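Local coordinates for protein-tyrosine-phosphatase (Shewanella sp., PDB 2Z72) that catalyses the removal of phosphate from protein phosphotyrosine as a cold-active enzyme of the calcineurin-like phosphoesterase family, with two zinc ions bound, at residues Ile197-Asn201 / Asp202-Met206; Asp271-Leu274 / Gln275-Val279; Gly81-Asp84 / Val85-Leu89. All blocks are in the same frame, centred on the assembly; numbering follows the deposited sequence.

Contact 1 of 3, residues Ile197-Asn201 / Asp202-Met206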
# COMPACT_ATOMS: atom_id res chain seq x y z
N ILE A 197 1.58 -3.24 9.89
CA ILE A 197 0.57 -4.12 10.38
C ILE A 197 -0.46 -3.29 11.13
O ILE A 197 -0.08 -2.51 12.01
CB ILE A 197 1.15 -5.20 11.34
CG1 ILE A 197 2.30 -5.97 10.72
CG2 ILE A 197 0.06 -6.17 11.79
CD1 ILE A 197 3.31 -6.50 11.71
N ILE A 198 -1.75 -3.48 10.87
CA ILE A 198 -2.79 -2.76 11.63
C ILE A 198 -3.92 -3.71 12.00
O ILE A 198 -4.10 -4.78 11.42
CB ILE A 198 -3.32 -1.52 10.90
CG1 ILE A 198 -4.13 -1.87 9.64
CG2 ILE A 198 -2.20 -0.56 10.61
CD1 ILE A 198 -4.88 -0.70 9.05
N LYS A 199 -4.69 -3.27 12.99
CA LYS A 199 -5.89 -3.97 13.45
C LYS A 199 -7.04 -3.00 13.41
O LYS A 199 -6.95 -1.90 13.94
CB LYS A 199 -5.65 -4.45 14.90
CG LYS A 199 -6.78 -5.32 15.46
CD LYS A 199 -6.42 -5.76 16.93
CE LYS A 199 -7.55 -6.43 17.65
NZ LYS A 199 -7.10 -6.63 19.04
N ILE A 200 -8.11 -3.36 12.71
CA ILE A 200 -9.32 -2.57 12.70
C ILE A 200 -10.45 -3.50 13.12
O ILE A 200 -10.70 -4.53 12.51
CB ILE A 200 -9.64 -1.94 11.32
CG1 ILE A 200 -8.50 -1.09 10.81
CG2 ILE A 200 -10.95 -1.18 11.39
CD1 ILE A 200 -8.74 -0.51 9.42
N ASN A 201 -11.12 -3.15 14.21
CA ASN A 201 -12.22 -4.00 14.74
C ASN A 201 -11.60 -5.37 15.03
O ASN A 201 -10.58 -5.44 15.72
CB ASN A 201 -13.43 -4.03 13.81
CG ASN A 201 -13.92 -2.64 13.43
OD1 ASN A 201 -13.81 -1.68 14.21
ND2 ASN A 201 -14.54 -2.59 12.24
N ASP A 202 -12.22 -6.43 14.54
CA ASP A 202 -11.82 -7.80 14.77
C ASP A 202 -11.03 -8.36 13.60
O ASP A 202 -11.04 -9.56 13.37
CB ASP A 202 -13.06 -8.61 15.09
CG ASP A 202 -14.04 -8.66 13.95
OD1 ASP A 202 -14.84 -9.65 13.87
OD2 ASP A 202 -14.07 -7.75 13.10
N VAL A 203 -10.28 -7.50 12.87
CA VAL A 203 -9.55 -7.92 11.68
C VAL A 203 -8.13 -7.38 11.74
O VAL A 203 -7.90 -6.20 12.05
CB VAL A 203 -10.26 -7.44 10.40
CG1 VAL A 203 -9.54 -7.95 9.17
CG2 VAL A 203 -11.72 -7.85 10.40
N LEU A 204 -7.17 -8.24 11.42
CA LEU A 204 -5.75 -7.87 11.30
C LEU A 204 -5.38 -7.78 9.83
O LEU A 204 -5.78 -8.65 9.06
CB LEU A 204 -4.88 -8.90 12.01
CG LEU A 204 -3.46 -8.46 12.45
CD1 LEU A 204 -3.53 -7.47 13.59
CD2 LEU A 204 -2.67 -9.69 12.87
N TYR A 205 -4.59 -6.77 9.46
CA TYR A 205 -4.23 -6.49 8.06
C TYR A 205 -2.71 -6.36 7.98
O TYR A 205 -2.09 -5.59 8.72
CB TYR A 205 -4.82 -5.17 7.62
CG TYR A 205 -6.31 -5.08 7.63
CD1 TYR A 205 -7.00 -4.79 8.79
CD2 TYR A 205 -7.04 -5.27 6.46
CE1 TYR A 205 -8.38 -4.70 8.82
CE2 TYR A 205 -8.41 -5.20 6.49
CZ TYR A 205 -9.11 -4.89 7.67
OH TYR A 205 -10.48 -4.86 7.64
N MET A 206 -2.11 -7.02 6.99
CA MET A 206 -0.71 -6.83 6.64
C MET A 206 -0.48 -7.44 5.26
O MET A 206 -1.31 -8.12 4.70
CB MET A 206 0.19 -7.43 7.71
CG MET A 206 0.43 -8.92 7.77
SD MET A 206 -1.03 -9.95 8.07
CE MET A 206 -1.60 -9.19 9.60
O HOH W 1 -11.85 -4.29 9.93
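The ring of Tyr-205 runs lengthwise beside strand 197-200, its edge turned to two oxygens in its plane, Ile-198 O and a bridging water. The isoleucines meet the ring differently. Ile-200 crosses it at about a right angle and brings CB to 3.9 Å from Tyr-205 CE1, in an oblique approach. Ile-198 touches the base of the side chain instead, CG1 standing 3.9 Å from Tyr-205 CB. This branch is set between the backbone N and the carbonyl carbon (chi1 68°). Val-73, Ala-75 and Val-110 of strands 72-76 and 108-111 also pack on Tyr-205, and its hydroxyl is 2.7 Å from the water. The same water donates to Ile-200 O at 2.8 Å. That carbonyl thus has two partners, since Val-203 N also bonds to it at 3.0 Å from well above the carbonyl plane. Between the backbones, Tyr-205 N reaches Ile-198 O at 2.8 Å, and Ile-198 N returns a bond to Tyr-205 O in the carbonyl plane. On the face opposite the ring, Leu-204 sends CD1 to 3.9 Å from Lys-199 CB. Further along this face, Ile-197 CG1 meets Met-206 CB at 4.0 Å. The extended Lys-199 chain carries NZ to Phe-277 O at the end of helix 267-277. At the turn, Asn-201 takes a positive phi (58°); its side-chain ND2 donates to Ile-70 O, and Asp-202 OD1 accepts from Asn-280 ND2. This is a beta hairpin with a two-residue loop, closed by a type II' turn from Ile-200 to Val-203. Its Tyr-205 face, shared with Ile-198, Ile-200 and Val-203, looks into the interior between the two mixed sheets, as in the beta sandwich of calcineurin-like phosphoesterases, and the returning strand leads directly to the zinc ligand His-207.

Contact 2 of 3, residues Asp271-Leu274 / Gln275-Val279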
# COMPACT_ATOMS: atom_id res chain seq x y z
N ASP A 271 -5.84 -20.75 13.92
CA ASP A 271 -6.61 -20.39 15.09
C ASP A 271 -5.72 -19.88 16.19
O ASP A 271 -6.11 -18.95 16.90
CB ASP A 271 -7.42 -21.59 15.62
CG ASP A 271 -8.56 -21.96 14.71
OD1 ASP A 271 -9.06 -21.08 13.98
OD2 ASP A 271 -8.99 -23.15 14.83
N THR A 272 -4.54 -20.44 16.30
CA THR A 272 -3.66 -19.93 17.37
C THR A 272 -3.20 -18.51 17.07
O THR A 272 -3.04 -17.71 18.02
CB THR A 272 -2.44 -20.84 17.53
OG1 THR A 272 -2.84 -22.15 17.92
CG2 THR A 272 -1.53 -20.35 18.64
N ILE A 273 -3.03 -18.18 15.83
CA ILE A 273 -2.67 -16.79 15.50
C ILE A 273 -3.82 -15.84 15.68
O ILE A 273 -3.70 -14.75 16.25
CB ILE A 273 -2.06 -16.79 14.08
CG1 ILE A 273 -0.77 -17.62 14.09
CG2 ILE A 273 -1.94 -15.37 13.58
CD1 ILE A 273 -0.33 -18.15 12.74
N LEU A 274 -5.03 -16.22 15.22
CA LEU A 274 -6.19 -15.41 15.42
C LEU A 274 -6.38 -15.10 16.93
O LEU A 274 -6.66 -14.00 17.34
CB LEU A 274 -7.46 -16.12 14.93
CG LEU A 274 -7.57 -16.39 13.43
CD1 LEU A 274 -8.78 -17.29 13.10
CD2 LEU A 274 -7.61 -15.06 12.70
N GLN A 275 -6.26 -16.15 17.75
CA GLN A 275 -6.42 -16.00 19.19
C GLN A 275 -5.37 -15.07 19.78
O GLN A 275 -5.63 -14.24 20.66
CB GLN A 275 -6.36 -17.41 19.86
CG GLN A 275 -7.69 -18.14 19.71
CD GLN A 275 -7.59 -19.64 19.90
OE1 GLN A 275 -8.46 -20.43 19.44
NE2 GLN A 275 -6.51 -20.02 20.61
N HIS A 276 -4.14 -15.16 19.26
CA HIS A 276 -3.08 -14.34 19.81
C HIS A 276 -3.39 -12.85 19.68
O HIS A 276 -3.05 -12.08 20.55
CB HIS A 276 -1.77 -14.64 19.02
CG HIS A 276 -0.59 -13.92 19.57
ND1 HIS A 276 0.07 -12.78 19.16
CD2 HIS A 276 0.01 -14.26 20.71
CE1 HIS A 276 1.05 -12.46 19.98
NE2 HIS A 276 1.02 -13.38 20.92
N PHE A 277 -4.00 -12.45 18.56
CA PHE A 277 -4.33 -11.06 18.29
C PHE A 277 -5.77 -10.70 18.64
O PHE A 277 -6.18 -9.56 18.47
CB PHE A 277 -4.11 -10.74 16.83
CG PHE A 277 -2.65 -10.77 16.40
CD1 PHE A 277 -2.09 -11.89 15.80
CD2 PHE A 277 -1.84 -9.63 16.58
CE1 PHE A 277 -0.77 -11.93 15.37
CE2 PHE A 277 -0.55 -9.69 16.14
CZ PHE A 277 0.00 -10.80 15.51
N ASN A 278 -6.56 -11.67 19.12
CA ASN A 278 -7.96 -11.47 19.40
C ASN A 278 -8.72 -10.88 18.22
O ASN A 278 -9.44 -9.89 18.31
CB ASN A 278 -8.16 -10.56 20.62
CG ASN A 278 -9.52 -10.50 21.21
OD1 ASN A 278 -9.91 -9.41 21.74
ND2 ASN A 278 -10.30 -11.57 21.20
N VAL A 279 -8.52 -11.56 17.07
CA VAL A 279 -9.21 -11.23 15.83
C VAL A 279 -9.96 -12.43 15.33
O VAL A 279 -9.65 -13.56 15.65
CB VAL A 279 -8.25 -10.64 14.78
CG1 VAL A 279 -7.69 -9.32 15.28
CG2 VAL A 279 -7.17 -11.63 14.43
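Ile-273 and Phe-277, one helical turn apart, lie side by side and point the same way, with Ile-273 CG2, in the conformer given, 4.1 Å from Phe-277 CE1. The phenyl ring presents its edge to the backbone: CD1 comes within 3.3 Å of Ile-273 O, close to the ring plane. Tyr-260 and Ile-282 pack on Ile-273, while Trp-214 meets the Phe-277 ring with planes at about 45°. Leu-274 and Val-279 are turned quite otherwise. They cross at about a right angle, and Leu-274 CD2 touches Val-279 CG2 at 3.9 Å. On the more exposed flank, Gln-275 stretches its extended chain back over the preceding turn, CG lying 3.3 Å from Asp-271 O, while Asp-271 OD1 forms a salt bridge with Lys-299. Gln-275 N bonds to Asp-271 O at 2.9 Å. The helix then stops in a Schellman motif: Asn-278 adopts a positive phi (52°), and Val-279 N bonds back to Leu-274 O at 3.1 Å, nearly straight at 171°. Backbone bonds carry the polar part of the helix end, while Leu-274 and Val-279 add an apolar contact beside the Schellman motif.

Contact 3 of 3, residues Gly81-Asp84 / Val85-Leu89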
# COMPACT_ATOMS: atom_id res chain seq x y z
N GLY A 81 1.80 -0.81 -9.75
CA GLY A 81 1.90 0.16 -10.79
C GLY A 81 0.79 0.14 -11.83
O GLY A 81 1.00 0.74 -12.92
N GLN A 82 -0.33 -0.47 -11.57
CA GLN A 82 -1.46 -0.54 -12.51
C GLN A 82 -2.54 0.47 -12.10
O GLN A 82 -3.55 0.14 -11.50
CB GLN A 82 -1.98 -1.95 -12.60
CG GLN A 82 -0.97 -2.92 -13.13
CD GLN A 82 -0.60 -2.73 -14.58
OE1 GLN A 82 0.52 -3.20 -14.99
NE2 GLN A 82 -1.42 -2.15 -15.40
N TYR A 83 -2.29 1.73 -12.41
CA TYR A 83 -3.18 2.82 -12.08
C TYR A 83 -4.54 2.71 -12.74
O TYR A 83 -5.60 2.86 -12.11
CB TYR A 83 -2.54 4.17 -12.44
CG TYR A 83 -3.47 5.35 -12.28
CD1 TYR A 83 -3.97 6.05 -13.34
CD2 TYR A 83 -3.84 5.76 -10.99
CE1 TYR A 83 -4.80 7.14 -13.20
CE2 TYR A 83 -4.69 6.86 -10.84
CZ TYR A 83 -5.16 7.53 -11.92
OH TYR A 83 -6.01 8.61 -11.69
N ASP A 84 -4.57 2.41 -14.05
CA ASP A 84 -5.83 2.34 -14.74
C ASP A 84 -6.73 1.30 -14.12
O ASP A 84 -7.97 1.53 -13.96
CB ASP A 84 -5.64 2.01 -16.23
CG ASP A 84 -4.81 3.02 -17.00
OD1 ASP A 84 -4.77 4.20 -16.60
OD2 ASP A 84 -4.23 2.59 -18.01
N VAL A 85 -6.20 0.13 -13.77
CA VAL A 85 -7.02 -0.91 -13.16
C VAL A 85 -7.51 -0.48 -11.78
O VAL A 85 -8.71 -0.66 -11.47
CB VAL A 85 -6.22 -2.22 -13.05
CG1 VAL A 85 -6.98 -3.30 -12.30
CG2 VAL A 85 -5.83 -2.74 -14.44
N LEU A 86 -6.64 0.10 -10.98
CA LEU A 86 -7.08 0.61 -9.69
C LEU A 86 -8.21 1.59 -9.80
O LEU A 86 -9.21 1.55 -9.07
CB LEU A 86 -5.87 1.24 -8.99
CG LEU A 86 -6.15 1.95 -7.68
CD1 LEU A 86 -6.67 0.98 -6.62
CD2 LEU A 86 -4.90 2.69 -7.18
N LEU A 87 -8.06 2.59 -10.70
CA LEU A 87 -9.05 3.62 -10.83
C LEU A 87 -10.37 3.02 -11.26
O LEU A 87 -11.45 3.36 -10.74
CB LEU A 87 -8.60 4.69 -11.81
CG LEU A 87 -9.37 5.99 -11.79
CD1 LEU A 87 -9.03 6.86 -10.57
CD2 LEU A 87 -8.98 6.77 -13.05
N THR A 88 -10.34 2.14 -12.26
CA THR A 88 -11.57 1.53 -12.73
C THR A 88 -12.29 0.75 -11.61
O THR A 88 -13.48 0.86 -11.42
CB THR A 88 -11.27 0.59 -13.91
OG1 THR A 88 -10.87 1.44 -14.99
CG2 THR A 88 -12.49 -0.22 -14.33
N LEU A 89 -11.49 -0.02 -10.82
CA LEU A 89 -12.08 -0.78 -9.75
C LEU A 89 -12.76 0.14 -8.75
O LEU A 89 -13.90 -0.11 -8.30
CB LEU A 89 -10.97 -1.62 -9.07
CG LEU A 89 -11.44 -2.29 -7.75
CD1 LEU A 89 -12.59 -3.25 -7.97
CD2 LEU A 89 -10.22 -3.01 -7.14
O HOH W 2 -3.33 -0.12 -15.22
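A water at the start of the helix accepts two hydrogen bonds, from Gln-82 NE2 at 2.8 Å and from Val-85 N at 3.2 Å. Gln-82 occupies the N-cap position and by this route serves a first-turn amide through water. The next amide back, Asp-84 N, is bound by Gln-121 OE1. The regular helical bonds begin with Leu-86 N to Gln-82 O at 3.1 Å. One residue on, Leu-87 N to Tyr-83 O is shorter, 2.8 Å, and nearly straight at 168°. Above this backbone bond the side chains of Tyr-83 and Leu-87 run side by side in the same direction. Tyr-83 CG stands opposite the backbone N (chi1 173°), which lays the ring along Leu-87, with Leu-87 CB over one ring face. Both leucine methyls reach the phenol end: CD1 and CD2 of Leu-87 are each 3.7 Å from Tyr-83 OH. Glu-124 and Val-125 of helix 122-138 also touch this tyrosine, while Phe-128 packs on Leu-86 and Leu-87. Replacing Tyr-83 by an alanine would probably leave both methyls of Leu-87 without their ring partner and open a gap toward helix 122-138. Gly-81, at positive phi (72°), directly follows the zinc ligand His-80, so the helix starts just after the metal-binding turn in this beta-alpha-beta unit. The chemistry divides accordingly: water and the side-chain oxygen of Gln-121 (OE1) accept from N-H groups of the first turn, Val-85 N and Asp-84 N, while apolar contact of ring and methyls joins the helix flank to its neighbour.

Overall arrangement
Contacts 1 and 2 are neighbours, their centres 11 Å apart. Leu-204 CD2 of the hairpin packs at 3.7 Å from Phe-277 CG at the helix end, and Asp-202 O lies 3.3 Å from Val-279 CB. The helix of contact 2 thus lies against the Lys-199/Leu-204 face of the hairpin. Contact 3 is remote, its centre about 24 Å from that of contact 1 and 33 Å from that of contact 2. Contacts 1 and 3 do not touch, their nearest atoms about 14 Å apart, but both lie close in sequence to zinc ligands: Met-206 precedes His-207 and Gln-82 follows His-80 by two residues, their side chains each about 11 Å from a zinc ion.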